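Local structure of murein peptide amidase A (Escherichia coli O157:H7, 5HXD) at residues F32-A37 with S69-H74; S41-A46 with H146-A151; A161-P166 with F179-V184. The protein is a zinc-dependent amidase of the M14 peptidase family that probably cleaves the gamma-D-glutamyl-diaminopimelate bond of murein tripeptide during cell-wall degradation. All blocks are in the same frame, centred on the assembly; numbering follows the deposited sequence.

Contact 1 of 3, residues F32-A37 with S69-H74; sequences FPAPAA and SLRRHH
A34 and H74 bring the two backbones closest, their CA atoms 4.6 Å apart, where the loop ahead of strand 43-45 passes the start of strand 74-76, an outer strand of the mixed sheet of this zinc carboxypeptidase fold. R71 suits the junction because its planar guanidinium, with several N-H donors, can collect carbonyls from both segments. NH1 donates to F32 O (2.9 Å), which lies at the guanidinium edge but somewhat out of its plane, so the bond is bent; NH1 also bonds weakly to H73 O. NH2 adds weak bonds to F32 O and, at 3.0 Å, to P33 O. The chain bends at chi3 (62°), setting NE off the extended line. P35, lacking an N-H, offers only carbon here: its CD sits 4.1 Å above the centre of one guanidinium face and 3.8 Å from R71 CB. F32 turns its ring away from 69-74, onto L63 of helix 53-65 and L86 of the second subunit. H74 serves as an acceptor; A37 CB touches its CE1 (3.6 Å), while A34 N, tilted 26° from the ring plane, donates almost straight (176°) to ND1 at 2.7 Å, so ND1 probably carries no proton.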
# COMPACT_ATOMS: atom_id res chain seq x y z
N PHE A 32 -2.15 -17.38 -0.29
CA PHE A 32 -1.42 -18.19 0.65
C PHE A 32 -2.34 -19.27 1.16
O PHE A 32 -2.98 -19.08 2.19
CB PHE A 32 -0.91 -17.32 1.80
CG PHE A 32 0.00 -16.22 1.36
CD1 PHE A 32 1.37 -16.40 1.34
CD2 PHE A 32 -0.51 -15.00 0.94
CE1 PHE A 32 2.21 -15.40 0.92
CE2 PHE A 32 0.33 -13.99 0.52
CZ PHE A 32 1.69 -14.19 0.51
N PRO A 33 -2.42 -20.40 0.43
CA PRO A 33 -3.31 -21.51 0.79
C PRO A 33 -3.00 -22.06 2.18
O PRO A 33 -1.82 -22.18 2.55
CB PRO A 33 -3.03 -22.58 -0.29
CG PRO A 33 -1.77 -22.17 -0.94
CD PRO A 33 -1.66 -20.68 -0.80
N ALA A 34 -4.05 -22.36 2.95
CA ALA A 34 -3.90 -22.88 4.31
C ALA A 34 -3.18 -24.19 4.22
O ALA A 34 -3.44 -24.99 3.31
CB ALA A 34 -5.25 -23.04 5.00
N PRO A 35 -2.23 -24.42 5.15
CA PRO A 35 -1.38 -25.61 5.18
C PRO A 35 -2.21 -26.90 5.08
O PRO A 35 -2.09 -27.60 4.07
CB PRO A 35 -0.66 -25.50 6.53
CG PRO A 35 -0.71 -24.06 6.87
CD PRO A 35 -1.99 -23.54 6.31
N ALA A 36 -3.04 -27.19 6.09
CA ALA A 36 -3.95 -28.34 6.01
C ALA A 36 -5.40 -27.87 5.99
O ALA A 36 -6.09 -27.90 7.01
CB ALA A 36 -3.73 -29.28 7.17
N ALA A 37 -5.86 -27.42 4.83
CA ALA A 37 -7.22 -26.93 4.70
C ALA A 37 -8.22 -28.05 4.96
O ALA A 37 -8.07 -29.20 4.50
CB ALA A 37 -7.45 -26.32 3.32
N SER A 69 2.47 -23.88 10.98
CA SER A 69 1.68 -25.10 11.26
C SER A 69 0.26 -24.79 11.75
O SER A 69 -0.68 -25.52 11.43
CB SER A 69 2.38 -25.98 12.29
OG SER A 69 3.80 -25.96 12.16
N LEU A 70 0.14 -23.72 12.53
CA LEU A 70 -1.11 -23.35 13.21
C LEU A 70 -2.14 -22.58 12.35
O LEU A 70 -3.20 -22.21 12.85
CB LEU A 70 -0.79 -22.49 14.45
CG LEU A 70 0.26 -22.95 15.47
CD1 LEU A 70 0.71 -21.78 16.37
CD2 LEU A 70 -0.28 -24.11 16.32
N ARG A 71 -1.84 -22.32 11.08
CA ARG A 71 -2.78 -21.53 10.26
C ARG A 71 -3.94 -22.39 9.78
O ARG A 71 -3.74 -23.43 9.14
CB ARG A 71 -2.07 -20.86 9.07
CG ARG A 71 -2.91 -19.77 8.37
CD ARG A 71 -2.05 -18.70 7.63
NE ARG A 71 -1.26 -19.26 6.54
CZ ARG A 71 -1.73 -19.51 5.33
NH1 ARG A 71 -2.99 -19.23 5.05
NH2 ARG A 71 -0.95 -20.03 4.39
N ARG A 72 -5.15 -21.95 10.07
CA ARG A 72 -6.33 -22.70 9.68
C ARG A 72 -6.98 -22.21 8.37
O ARG A 72 -7.70 -22.96 7.70
CB ARG A 72 -7.36 -22.66 10.82
CG ARG A 72 -6.77 -22.97 12.19
CD ARG A 72 -7.86 -23.09 13.25
NE ARG A 72 -8.01 -24.46 13.73
CZ ARG A 72 -7.56 -24.90 14.90
NH1 ARG A 72 -6.91 -24.08 15.73
NH2 ARG A 72 -7.75 -26.16 15.24
N HIS A 73 -6.70 -20.95 8.01
CA HIS A 73 -7.45 -20.26 6.96
C HIS A 73 -6.57 -19.71 5.82
O HIS A 73 -5.43 -19.33 6.04
CB HIS A 73 -8.25 -19.10 7.58
CG HIS A 73 -9.04 -19.51 8.80
ND1 HIS A 73 -9.82 -20.64 8.84
CD2 HIS A 73 -9.18 -18.92 10.02
CE1 HIS A 73 -10.40 -20.74 10.03
NE2 HIS A 73 -10.02 -19.70 10.76
N HIS A 74 -7.13 -19.70 4.61
CA HIS A 74 -6.47 -19.16 3.42
C HIS A 74 -6.33 -17.63 3.46
O HIS A 74 -7.15 -16.94 4.07
CB HIS A 74 -7.25 -19.53 2.16
CG HIS A 74 -7.52 -21.00 2.01
ND1 HIS A 74 -6.52 -21.93 1.87
CD2 HIS A 74 -8.68 -21.69 1.95
CE1 HIS A 74 -7.04 -23.13 1.75
NE2 HIS A 74 -8.36 -23.01 1.79

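Contact 2 of 3, residues S41-A46 with H146-A151; sequences SGLILA and HRIQPA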
# COMPACT_ATOMS: atom_id res chain seq x y z
N SER A 41 -11.89 -24.38 7.05
CA SER A 41 -11.02 -23.38 6.45
C SER A 41 -11.83 -22.28 5.82
O SER A 41 -12.73 -22.56 5.02
CB SER A 41 -10.09 -23.99 5.42
OG SER A 41 -9.01 -24.62 6.06
N GLY A 42 -11.52 -21.05 6.22
CA GLY A 42 -12.15 -19.86 5.70
C GLY A 42 -11.16 -19.03 4.92
O GLY A 42 -10.04 -19.47 4.64
N LEU A 43 -11.56 -17.81 4.56
CA LEU A 43 -10.71 -16.97 3.71
C LEU A 43 -10.49 -15.61 4.35
O LEU A 43 -11.46 -14.97 4.80
CB LEU A 43 -11.33 -16.83 2.32
CG LEU A 43 -10.63 -16.01 1.23
CD1 LEU A 43 -9.16 -16.38 1.11
CD2 LEU A 43 -11.36 -16.24 -0.09
N ILE A 44 -9.23 -15.17 4.41
CA ILE A 44 -8.95 -13.83 4.93
C ILE A 44 -8.35 -12.95 3.83
O ILE A 44 -7.37 -13.29 3.17
CB ILE A 44 -8.02 -13.88 6.16
CG1 ILE A 44 -8.59 -14.85 7.20
CG2 ILE A 44 -7.90 -12.49 6.79
CD1 ILE A 44 -7.55 -15.47 8.11
N LEU A 45 -8.98 -11.80 3.65
CA LEU A 45 -8.82 -11.00 2.44
C LEU A 45 -8.36 -9.61 2.83
O LEU A 45 -8.72 -9.13 3.91
CB LEU A 45 -10.16 -10.91 1.71
CG LEU A 45 -10.38 -11.25 0.24
CD1 LEU A 45 -9.83 -12.61 -0.11
CD2 LEU A 45 -11.85 -11.20 -0.03
N ALA A 46 -7.61 -8.96 1.94
CA ALA A 46 -7.24 -7.57 2.16
C ALA A 46 -6.90 -6.84 0.87
O ALA A 46 -6.77 -7.45 -0.19
CB ALA A 46 -6.09 -7.49 3.12
N HIS A 146 -14.49 -20.21 -5.91
CA HIS A 146 -15.20 -21.39 -6.43
C HIS A 146 -14.34 -22.63 -6.30
O HIS A 146 -14.80 -23.66 -5.82
CB HIS A 146 -15.62 -21.20 -7.88
CG HIS A 146 -16.97 -20.55 -8.05
ND1 HIS A 146 -17.11 -19.24 -8.45
CD2 HIS A 146 -18.22 -21.04 -7.87
CE1 HIS A 146 -18.40 -18.94 -8.51
NE2 HIS A 146 -19.09 -20.01 -8.17
N ARG A 147 -13.08 -22.53 -6.72
CA ARG A 147 -12.13 -23.63 -6.61
C ARG A 147 -12.01 -24.15 -5.15
O ARG A 147 -12.19 -25.35 -4.90
CB ARG A 147 -10.75 -23.18 -7.13
CG ARG A 147 -9.67 -24.29 -7.21
CD ARG A 147 -8.23 -23.70 -7.24
NE ARG A 147 -8.10 -22.63 -8.23
CZ ARG A 147 -7.17 -21.67 -8.18
NH1 ARG A 147 -6.30 -21.67 -7.17
NH2 ARG A 147 -7.10 -20.71 -9.11
N ILE A 148 -11.75 -23.24 -4.21
CA ILE A 148 -11.42 -23.64 -2.84
C ILE A 148 -12.63 -23.86 -1.92
O ILE A 148 -12.50 -24.56 -0.90
CB ILE A 148 -10.50 -22.60 -2.15
CG1 ILE A 148 -11.23 -21.28 -1.93
CG2 ILE A 148 -9.22 -22.41 -2.93
CD1 ILE A 148 -10.80 -20.56 -0.70
N GLN A 149 -13.77 -23.27 -2.27
CA GLN A 149 -15.01 -23.31 -1.47
C GLN A 149 -14.82 -23.05 0.03
O GLN A 149 -14.97 -23.97 0.86
CB GLN A 149 -15.71 -24.66 -1.63
CG GLN A 149 -16.01 -25.08 -3.05
CD GLN A 149 -16.30 -26.58 -3.14
OE1 GLN A 149 -16.24 -27.30 -2.14
NE2 GLN A 149 -16.61 -27.05 -4.35
N PRO A 150 -14.50 -21.81 0.41
CA PRO A 150 -14.20 -21.53 1.81
C PRO A 150 -15.41 -21.64 2.73
O PRO A 150 -16.54 -21.56 2.26
CB PRO A 150 -13.69 -20.08 1.77
CG PRO A 150 -14.36 -19.50 0.58
CD PRO A 150 -14.43 -20.61 -0.43
N ALA A 151 -15.17 -21.82 4.03
CA ALA A 151 -16.23 -21.84 5.02
C ALA A 151 -16.87 -20.46 5.19
O ALA A 151 -18.06 -20.34 5.51
CB ALA A 151 -15.69 -22.33 6.35
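S41 O and A151 N join two segments just before they enter neighbouring parallel strands, 43-45 and 153-157, in the mixed sheet of the alpha/beta zinc carboxypeptidase fold. The bond is 2.7 Å long between A151 N and S41 O, with an N-H...O angle of 165°. Next to it, L43 CB lies 4.1 Å from P150 CB. In L43, CG is anti to the backbone N (chi1 -179°), beside the carbonyl carbon. Farther out on the same side chain, L43 CD2 approaches I148 CD1 at 4.4 Å. Each residue type fits its place: L43 offers a branched apolar end to the end of helix 136-148, at I148 and I145, P150 presents a compact ring that also rests on I145, and the small A151 lies close to the bonded carbonyl, its CB 3.3 Å from S41 O. G42, without a side chain, passes the proline with its backbone, G42 C lying 4.2 Å from P150 CB.

Outside this first shell, further contacts lie on both sides. Q149 leaves helix 136-148 with a positive phi (45°), turning the chain from the helix end toward the sheet. Backbone bonds of L43 with W152 and V154 continue the pairing on this side, and on the other G42 and I44 bond to H74 of strand 74-76. S41 is held by its hydroxyl, a group able both to donate and to accept: OG is hydrogen-bonded to R72 O and to S38 N.

Contact 3 of 3, residues A161-P166 with F179-V184; sequences ACIEDP and FELPLV
The flat peptide groups of I163 and V184 meet at their edges through N-H...O bonds, while I163 and L183 lie on one face of the sheet and E164 and V184 on the other. This is the parallel pairing of a beta-alpha-beta unit, strand 162-164, helix 170-178, strand 183-184. I163 N gives its hydrogen to P182 O at 2.9 Å, nearly straight at 176°; I163 O in turn receives V184 N, and V184 O receives D165 N. P182, which has no N-H to give, still supplies its carbonyl, while its ring carbon CG packs 3.9 Å from C162 CB.

On the face bearing I163, branched apolar chains suit the cover of helix 170-178. L183 has CG anti to the backbone N (chi1 177°), and its CD1 lies 3.9 Å from I163 CG2. Just outside the strand pair, L181 crosses I163 at about a right angle, its CB 4.0 Å from I163 CG1, and D165 is anchored through OD1 to H205 and R167 and through OD2 to S169.

On the other face, E164 and V184 run side by side, CG to CG1 at 4.1 Å. Beyond this aliphatic contact, E164 OE1 bonds weakly to V187 N, and E164 OE2 lies close to OE2 of E210, the predicted proton donor/acceptor, a near pair of like groups. The strand pairing thus sets an apolar, helix-covered face against one that carries the E164 carboxylate beside the catalytic site, the nearest E164 side-chain atom about 7 Å from the zinc ion, too far to be a ligand.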
# COMPACT_ATOMS: atom_id res chain seq x y z
N ALA A 161 -13.96 1.66 11.12
CA ALA A 161 -13.79 1.29 12.53
C ALA A 161 -14.91 0.41 13.10
O ALA A 161 -15.51 0.74 14.13
CB ALA A 161 -13.63 2.55 13.38
N CYS A 162 -15.16 -0.72 12.45
CA CYS A 162 -16.22 -1.62 12.91
C CYS A 162 -16.19 -2.97 12.20
O CYS A 162 -15.55 -3.11 11.16
CB CYS A 162 -17.58 -0.96 12.69
SG CYS A 162 -17.92 -0.69 10.95
N ILE A 163 -16.90 -3.94 12.78
CA ILE A 163 -17.06 -5.27 12.22
C ILE A 163 -18.46 -5.44 11.64
O ILE A 163 -19.44 -5.43 12.40
CB ILE A 163 -16.83 -6.37 13.27
CG1 ILE A 163 -15.47 -6.19 13.95
CG2 ILE A 163 -16.95 -7.76 12.64
CD1 ILE A 163 -14.31 -6.33 13.02
N GLU A 164 -18.58 -5.59 10.32
CA GLU A 164 -19.89 -5.71 9.69
C GLU A 164 -20.27 -7.16 9.43
O GLU A 164 -19.91 -7.70 8.39
CB GLU A 164 -19.93 -4.96 8.38
CG GLU A 164 -19.59 -3.51 8.50
CD GLU A 164 -19.40 -2.87 7.16
OE1 GLU A 164 -20.32 -2.98 6.32
OE2 GLU A 164 -18.33 -2.27 6.95
N ASP A 165 -20.99 -7.77 10.37
CA ASP A 165 -21.43 -9.15 10.19
C ASP A 165 -22.93 -9.20 9.97
O ASP A 165 -23.70 -9.06 10.92
CB ASP A 165 -21.05 -10.00 11.40
CG ASP A 165 -21.20 -11.48 11.13
OD1 ASP A 165 -21.94 -11.84 10.20
OD2 ASP A 165 -20.58 -12.30 11.85
N PRO A 166 -23.33 -9.42 8.71
CA PRO A 166 -24.74 -9.52 8.27
C PRO A 166 -25.49 -10.68 8.92
O PRO A 166 -26.72 -10.70 8.89
CB PRO A 166 -24.63 -9.74 6.75
CG PRO A 166 -23.24 -10.30 6.55
CD PRO A 166 -22.38 -9.69 7.62
N PHE A 179 -10.70 -7.23 18.16
CA PHE A 179 -10.11 -6.03 17.54
C PHE A 179 -10.58 -4.73 18.20
O PHE A 179 -10.21 -3.63 17.78
CB PHE A 179 -10.43 -5.97 16.03
CG PHE A 179 -9.58 -6.88 15.17
CD1 PHE A 179 -8.36 -6.46 14.69
CD2 PHE A 179 -10.03 -8.14 14.83
CE1 PHE A 179 -7.59 -7.29 13.88
CE2 PHE A 179 -9.27 -8.98 14.03
CZ PHE A 179 -8.05 -8.55 13.56
N GLU A 180 -11.41 -4.87 19.24
CA GLU A 180 -12.07 -3.77 19.95
C GLU A 180 -12.81 -2.80 19.03
O GLU A 180 -12.73 -1.57 19.17
CB GLU A 180 -11.07 -3.02 20.83
CG GLU A 180 -11.11 -3.56 22.23
CD GLU A 180 -10.22 -2.83 23.17
OE1 GLU A 180 -10.42 -1.60 23.36
OE2 GLU A 180 -9.33 -3.49 23.73
N LEU A 181 -13.59 -3.39 18.14
CA LEU A 181 -14.42 -2.65 17.22
C LEU A 181 -15.86 -3.06 17.42
O LEU A 181 -16.14 -4.23 17.61
CB LEU A 181 -14.00 -2.91 15.77
CG LEU A 181 -12.64 -2.34 15.39
CD1 LEU A 181 -12.35 -2.69 13.95
CD2 LEU A 181 -12.68 -0.83 15.61
N PRO A 182 -16.76 -2.08 17.35
CA PRO A 182 -18.21 -2.33 17.44
C PRO A 182 -18.67 -3.36 16.42
O PRO A 182 -18.10 -3.43 15.34
CB PRO A 182 -18.81 -0.95 17.13
CG PRO A 182 -17.72 -0.20 16.47
CD PRO A 182 -16.47 -0.67 17.11
N LEU A 183 -19.69 -4.15 16.77
CA LEU A 183 -20.27 -5.10 15.82
C LEU A 183 -21.57 -4.55 15.26
O LEU A 183 -22.46 -4.16 16.01
CB LEU A 183 -20.48 -6.46 16.46
CG LEU A 183 -21.15 -7.52 15.58
CD1 LEU A 183 -20.45 -7.68 14.25
CD2 LEU A 183 -21.14 -8.83 16.29
N VAL A 184 -21.67 -4.53 13.94
CA VAL A 184 -22.77 -3.87 13.23
C VAL A 184 -23.18 -4.82 12.10
O VAL A 184 -22.45 -5.76 11.80
CB VAL A 184 -22.31 -2.46 12.73
CG1 VAL A 184 -22.42 -2.30 11.22
CG2 VAL A 184 -23.07 -1.37 13.47

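From the N terminus, the chain leaves strand 28-31 and enters the first half of contact 1, then that of contact 2 at 41-46. After helix 53-65 it returns at 69-74, closing contact 1; contact 2 stays open until 146-151, where helix 136-148 ends. These two loops therefore cross, and their centres lie about 11 Å apart around strands 74-76 and 43-45. Contact 3 follows in series, closing a short loop around helix 170-178, with its centre about 20 Å from that of contact 2 and about 24 Å from that of contact 1. Contacts 1 and 2 join loops and a helix end to strands 74-76 and 43-45 on one flank of the mixed sheet; contact 3 builds the other, ending at strand 183-184.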